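Local atomic coordinates of Esterase/lipase (Uncultured bacterium, PDB entry 3K6K), a protein that probably hydrolyses carboxylic ester bonds as an alpha/beta-hydrolase esterase related to hormone-sensitive lipase. Residues A81-F86 with A112-L117; T63-V68 with R139-T144. All blocks are in the same frame, centred on the assembly; numbering follows the deposited sequence.

Interaction 1: A81-F86 with A112-L117; sequences AHILYF and ATLWSL
Strands 82-86 and 113-117 run parallel as neighbours in the central sheet of the alpha/beta hydrolase fold, the two ends of a beta-alpha-beta unit whose crossover is helix 96-110. Ile83 O receives Trp115 N at 2.9 Å almost along its C=O axis, one rung of a ladder running from Ala81 to Leu117. On the face of Ile83 and Tyr85, the Ala112 methyl packs against the longer branch of Ile83, Ala112 CB lying 3.8 Å from Ile83 CG1 and 3.9 Å from Ile83 CD1. Leu114, CG anti to its backbone N, spreads its two methyls: CD1 meets Ile83 CG2, while CD2 reaches Tyr85 CB at 4.1 Å. Tyr85 also has CG anti to its backbone N, and its OH hydrogen-bonds to Asp156. On the other face His82 and Trp115 point the same way, each CG beside its backbone N, and meet rim to rim with planes at 34°. Trp115 NE1 donates to His82 ND1 at 3.0 Å, within 12° of both ring planes. Leu84 crosses Trp115 at about a right angle, CD1 4.1 Å from its CB, and Leu117 CB sits at the edge of the Phe86 ring. A leucine at Trp115 would lose the indole N-H and would probably leave His82 less firmly oriented. Since that N-H can only donate, ND1 is probably unprotonated, so a neutral His82 would be expected to carry its proton on NE2.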
loop_
_atom_site.group_PDB
_atom_site.type_symbol
_atom_site.label_atom_id
_atom_site.label_comp_id
_atom_site.label_asym_id
_atom_site.label_seq_id
_atom_site.Cartn_x
_atom_site.Cartn_y
_atom_site.Cartn_z
ATOM N N ALA A 81 20.182 -13.567 -10.189
ATOM C CA ALA A 81 19.217 -13.405 -9.090
ATOM C C ALA A 81 18.617 -14.748 -8.606
ATOM O O ALA A 81 18.404 -15.671 -9.391
ATOM C CB ALA A 81 18.119 -12.451 -9.525
ATOM N N HIS A 82 18.362 -14.863 -7.319
ATOM C CA HIS A 82 17.674 -16.010 -6.782
ATOM C C HIS A 82 16.449 -15.537 -6.045
ATOM O O HIS A 82 16.540 -14.494 -5.334
ATOM C CB HIS A 82 18.588 -16.741 -5.812
ATOM C CG HIS A 82 19.828 -17.273 -6.466
ATOM N ND1 HIS A 82 19.918 -18.566 -6.941
ATOM C CD2 HIS A 82 20.988 -16.659 -6.806
ATOM C CE1 HIS A 82 21.098 -18.735 -7.510
ATOM N NE2 HIS A 82 21.766 -17.597 -7.437
ATOM N N ILE A 83 15.328 -16.280 -6.214
ATOM C CA ILE A 83 14.107 -16.089 -5.471
ATOM C C ILE A 83 13.914 -17.324 -4.577
ATOM O O ILE A 83 13.865 -18.462 -5.053
ATOM C CB ILE A 83 12.798 -15.891 -6.390
ATOM C CG1 ILE A 83 12.988 -14.776 -7.436
ATOM C CG2 ILE A 83 11.571 -15.618 -5.508
ATOM C CD1 ILE A 83 11.860 -14.631 -8.462
ATOM N N LEU A 84 13.787 -17.111 -3.284
ATOM C CA LEU A 84 13.548 -18.212 -2.437
ATOM C C LEU A 84 12.051 -18.148 -2.117
ATOM O O LEU A 84 11.637 -17.211 -1.454
ATOM C CB LEU A 84 14.368 -18.049 -1.157
ATOM C CG LEU A 84 14.138 -19.102 -0.066
ATOM C CD1 LEU A 84 14.229 -20.523 -0.720
ATOM C CD2 LEU A 84 15.134 -18.955 1.104
ATOM N N TYR A 85 11.276 -19.138 -2.593
ATOM C CA TYR A 85 9.803 -19.118 -2.529
ATOM C C TYR A 85 9.165 -20.060 -1.464
ATOM O O TYR A 85 9.489 -21.248 -1.409
ATOM C CB TYR A 85 9.165 -19.365 -3.921
ATOM C CG TYR A 85 7.698 -18.984 -3.944
ATOM C CD1 TYR A 85 6.718 -19.876 -3.500
ATOM C CD2 TYR A 85 7.292 -17.702 -4.389
ATOM C CE1 TYR A 85 5.363 -19.483 -3.470
ATOM C CE2 TYR A 85 5.974 -17.308 -4.373
ATOM C CZ TYR A 85 5.000 -18.201 -3.912
ATOM O OH TYR A 85 3.676 -17.811 -3.875
ATOM N N PHE A 86 8.212 -19.547 -0.689
ATOM C CA PHE A 86 7.459 -20.400 0.207
ATOM C C PHE A 86 5.967 -20.458 -0.186
ATOM O O PHE A 86 5.319 -19.441 -0.252
ATOM C CB PHE A 86 7.593 -19.946 1.678
ATOM C CG PHE A 86 8.973 -19.592 2.089
ATOM C CD1 PHE A 86 10.014 -20.510 1.971
ATOM C CD2 PHE A 86 9.251 -18.335 2.625
ATOM C CE1 PHE A 86 11.301 -20.175 2.372
ATOM C CE2 PHE A 86 10.554 -17.979 3.034
ATOM C CZ PHE A 86 11.574 -18.892 2.908
ATOM N N ALA A 112 15.165 -15.085 -13.129
ATOM C CA ALA A 112 15.751 -15.543 -11.905
ATOM C C ALA A 112 15.723 -17.073 -11.822
ATOM O O ALA A 112 14.984 -17.787 -12.551
ATOM C CB ALA A 112 14.977 -14.960 -10.711
ATOM N N THR A 113 16.504 -17.561 -10.875
ATOM C CA THR A 113 16.419 -18.913 -10.470
ATOM C C THR A 113 15.565 -18.910 -9.222
ATOM O O THR A 113 15.902 -18.297 -8.220
ATOM C CB THR A 113 17.814 -19.504 -10.212
ATOM O OG1 THR A 113 18.607 -19.361 -11.402
ATOM C CG2 THR A 113 17.732 -20.962 -9.810
ATOM N N LEU A 114 14.464 -19.634 -9.265
ATOM C CA LEU A 114 13.573 -19.647 -8.138
ATOM C C LEU A 114 13.688 -21.025 -7.491
ATOM O O LEU A 114 13.789 -22.025 -8.177
ATOM C CB LEU A 114 12.161 -19.324 -8.622
ATOM C CG LEU A 114 11.035 -19.356 -7.601
ATOM C CD1 LEU A 114 9.917 -18.348 -7.996
ATOM C CD2 LEU A 114 10.474 -20.780 -7.527
ATOM N N TRP A 115 13.661 -21.078 -6.173
ATOM C CA TRP A 115 13.855 -22.301 -5.424
ATOM C C TRP A 115 12.592 -22.365 -4.607
ATOM O O TRP A 115 12.467 -21.604 -3.661
ATOM C CB TRP A 115 15.002 -22.135 -4.419
ATOM C CG TRP A 115 16.332 -21.840 -5.055
ATOM C CD1 TRP A 115 16.725 -20.669 -5.614
ATOM C CD2 TRP A 115 17.441 -22.753 -5.202
ATOM N NE1 TRP A 115 18.002 -20.776 -6.098
ATOM C CE2 TRP A 115 18.470 -22.046 -5.858
ATOM C CE3 TRP A 115 17.654 -24.110 -4.843
ATOM C CZ2 TRP A 115 19.718 -22.646 -6.195
ATOM C CZ3 TRP A 115 18.891 -24.708 -5.144
ATOM C CH2 TRP A 115 19.919 -23.966 -5.819
ATOM N N SER A 116 11.670 -23.249 -4.981
ATOM C CA SER A 116 10.414 -23.365 -4.271
ATOM C C SER A 116 10.528 -24.406 -3.177
ATOM O O SER A 116 10.672 -25.630 -3.428
ATOM C CB SER A 116 9.240 -23.614 -5.246
ATOM O OG SER A 116 8.005 -23.709 -4.535
ATOM N N LEU A 117 10.494 -23.929 -1.946
ATOM C CA LEU A 117 10.865 -24.782 -0.847
ATOM C C LEU A 117 9.768 -25.737 -0.498
ATOM O O LEU A 117 8.650 -25.319 -0.425
ATOM C CB LEU A 117 11.205 -23.945 0.368
ATOM C CG LEU A 117 11.854 -24.755 1.465
ATOM C CD1 LEU A 117 13.348 -24.872 1.110
ATOM C CD2 LEU A 117 11.626 -24.138 2.854
HETATM O O HOH W 1 20.039 -17.203 -11.186
HETATM O O HOH W 2 7.202 -23.586 -1.701
#

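Interaction 2: T63-V68 with R139-T144; sequences TDLGGV and RALLKT
A tight beta-hairpin, strands 59-65 and 68-74 joined by a type I' turn from Leu65 to Val68, leans its tip against helix 129-145 at the edge of the sheet. Strand 63-65 runs at 105° to helix segment 139-144, and the contact is small. The Ala140 methyl is the bump: it presses on the turn backbone, its CB 3.3 Å from Gly66 N and 3.7 Å from Gly66 CA. This leaves little room beside Gly66, whose positive phi (54°) by itself favours glycine. Next to it, Leu65 has CG beside its backbone N and sends CD2 obliquely across Leu141, 3.9 Å from Leu141 CB; the same methyl lies 4.3 Å from Ala140 CB. The turn is also braced from within: Asp64 OD2 takes the N-H of Gly67 at 2.9 Å through its anti lone pair, an Asx motif. Leu65 and Leu141 both continue inward onto Trp115 and Leu84 of the central sheet. No hydrogen bond passes between turn and helix, so the fit rests on van der Waals contact, while the backbone bonds between Leu65 and Val68, one in each direction, and that from Gly67 N to Asp64 stay within the hairpin.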
loop_
_atom_site.group_PDB
_atom_site.type_symbol
_atom_site.label_atom_id
_atom_site.label_comp_id
_atom_site.label_asym_id
_atom_site.label_seq_id
_atom_site.Cartn_x
_atom_site.Cartn_y
_atom_site.Cartn_z
ATOM N N THR A 63 15.838 -30.560 -6.174
ATOM C CA THR A 63 17.081 -30.445 -5.406
ATOM C C THR A 63 16.829 -30.233 -3.907
ATOM O O THR A 63 15.758 -30.612 -3.402
ATOM C CB THR A 63 18.112 -29.450 -6.058
ATOM O OG1 THR A 63 19.255 -29.350 -5.215
ATOM C CG2 THR A 63 17.539 -28.044 -6.258
ATOM N N ASP A 64 17.835 -29.714 -3.198
ATOM C CA ASP A 64 17.686 -29.325 -1.792
ATOM C C ASP A 64 18.435 -28.005 -1.482
ATOM O O ASP A 64 19.381 -27.599 -2.208
ATOM C CB ASP A 64 18.167 -30.435 -0.848
ATOM C CG ASP A 64 19.693 -30.411 -0.642
ATOM O OD1 ASP A 64 20.377 -30.931 -1.548
ATOM O OD2 ASP A 64 20.198 -29.872 0.399
ATOM N N LEU A 65 18.008 -27.331 -0.425
ATOM C CA LEU A 65 18.771 -26.214 0.090
ATOM C C LEU A 65 18.923 -26.521 1.535
ATOM O O LEU A 65 17.909 -26.537 2.265
ATOM C CB LEU A 65 18.053 -24.871 -0.073
ATOM C CG LEU A 65 18.233 -24.154 -1.398
ATOM C CD1 LEU A 65 17.089 -23.099 -1.596
ATOM C CD2 LEU A 65 19.620 -23.505 -1.531
ATOM N N GLY A 66 20.168 -26.805 1.943
ATOM C CA GLY A 66 20.448 -27.140 3.334
ATOM C C GLY A 66 19.619 -28.286 3.917
ATOM O O GLY A 66 19.224 -28.257 5.089
ATOM N N GLY A 67 19.357 -29.300 3.087
ATOM C CA GLY A 67 18.668 -30.502 3.581
ATOM C C GLY A 67 17.167 -30.468 3.374
ATOM O O GLY A 67 16.480 -31.492 3.580
ATOM N N VAL A 68 16.652 -29.313 2.939
ATOM C CA VAL A 68 15.212 -29.134 2.707
ATOM C C VAL A 68 14.928 -29.292 1.213
ATOM O O VAL A 68 15.569 -28.634 0.388
ATOM C CB VAL A 68 14.765 -27.759 3.141
ATOM C CG1 VAL A 68 13.235 -27.682 3.111
ATOM C CG2 VAL A 68 15.393 -27.386 4.484
ATOM N N ARG A 139 19.991 -19.707 4.743
ATOM C CA ARG A 139 21.410 -19.848 5.115
ATOM C C ARG A 139 22.148 -20.562 3.974
ATOM O O ARG A 139 23.157 -20.058 3.422
ATOM C CB ARG A 139 21.516 -20.620 6.430
ATOM C CG ARG A 139 22.868 -20.592 7.152
ATOM C CD ARG A 139 22.697 -21.252 8.565
ATOM N NE ARG A 139 23.396 -20.511 9.631
ATOM C CZ ARG A 139 22.835 -19.981 10.740
ATOM N NH1 ARG A 139 21.519 -20.066 11.011
ATOM N NH2 ARG A 139 23.625 -19.351 11.608
ATOM N N ALA A 140 21.579 -21.681 3.541
ATOM C CA ALA A 140 22.181 -22.439 2.468
ATOM C C ALA A 140 22.182 -21.682 1.180
ATOM O O ALA A 140 23.100 -21.818 0.369
ATOM C CB ALA A 140 21.472 -23.769 2.310
ATOM N N LEU A 141 21.154 -20.878 0.960
ATOM C CA LEU A 141 21.078 -20.126 -0.286
ATOM C C LEU A 141 22.092 -18.932 -0.314
ATOM O O LEU A 141 22.600 -18.537 -1.376
ATOM C CB LEU A 141 19.588 -19.725 -0.520
ATOM C CG LEU A 141 19.078 -18.802 -1.625
ATOM C CD1 LEU A 141 19.366 -19.294 -3.061
ATOM C CD2 LEU A 141 17.567 -18.614 -1.379
ATOM N N LEU A 142 22.370 -18.364 0.856
ATOM C CA LEU A 142 23.401 -17.315 0.976
ATOM C C LEU A 142 24.746 -17.752 0.367
ATOM O O LEU A 142 25.328 -17.014 -0.444
ATOM C CB LEU A 142 23.562 -16.870 2.428
ATOM C CG LEU A 142 22.453 -15.951 2.949
ATOM C CD1 LEU A 142 22.452 -15.851 4.451
ATOM C CD2 LEU A 142 22.613 -14.588 2.362
ATOM N N LYS A 143 25.203 -18.963 0.716
ATOM C CA LYS A 143 26.411 -19.621 0.069
ATOM C C LYS A 143 26.285 -19.887 -1.437
ATOM O O LYS A 143 27.251 -19.621 -2.150
ATOM C CB LYS A 143 26.853 -20.934 0.755
ATOM C CG LYS A 143 26.616 -20.996 2.285
ATOM C CD LYS A 143 27.441 -22.090 2.955
ATOM C CE LYS A 143 27.319 -22.007 4.492
ATOM N NZ LYS A 143 28.269 -22.928 5.200
ATOM N N THR A 144 25.145 -20.425 -1.918
ATOM C CA THR A 144 24.951 -20.691 -3.359
ATOM C C THR A 144 24.903 -19.390 -4.158
ATOM O O THR A 144 25.536 -19.293 -5.214
ATOM C CB THR A 144 23.684 -21.527 -3.696
ATOM O OG1 THR A 144 23.772 -22.827 -3.102
ATOM C CG2 THR A 144 23.527 -21.703 -5.228
#

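How the interactions relate
The centres of the two interactions lie about 11 Å apart, on the same side of the chain's centre. Along the chain the order is segment 63-68, strand 82-86, strand 113-117 and then helix 129-145, so interaction 2 brackets both strands of interaction 1. In the sheet, strand 68-74 separates strand 59-65 from strand 113-117. The contacts meet directly on the face covered by helix 129-145, that of His82, Leu84 and Trp115: Trp115 CE3 lies 3.4 Å from Leu65 CD1, Trp115 NE1 3.6 Å from Leu141 CD1, and Leu84 CB 3.3 Å from Leu141 CD2. Trp115, Leu84, Leu65 and Leu141 thus pack into a shared, mostly apolar patch that joins the parallel core of the hydrolase sheet to its antiparallel edge.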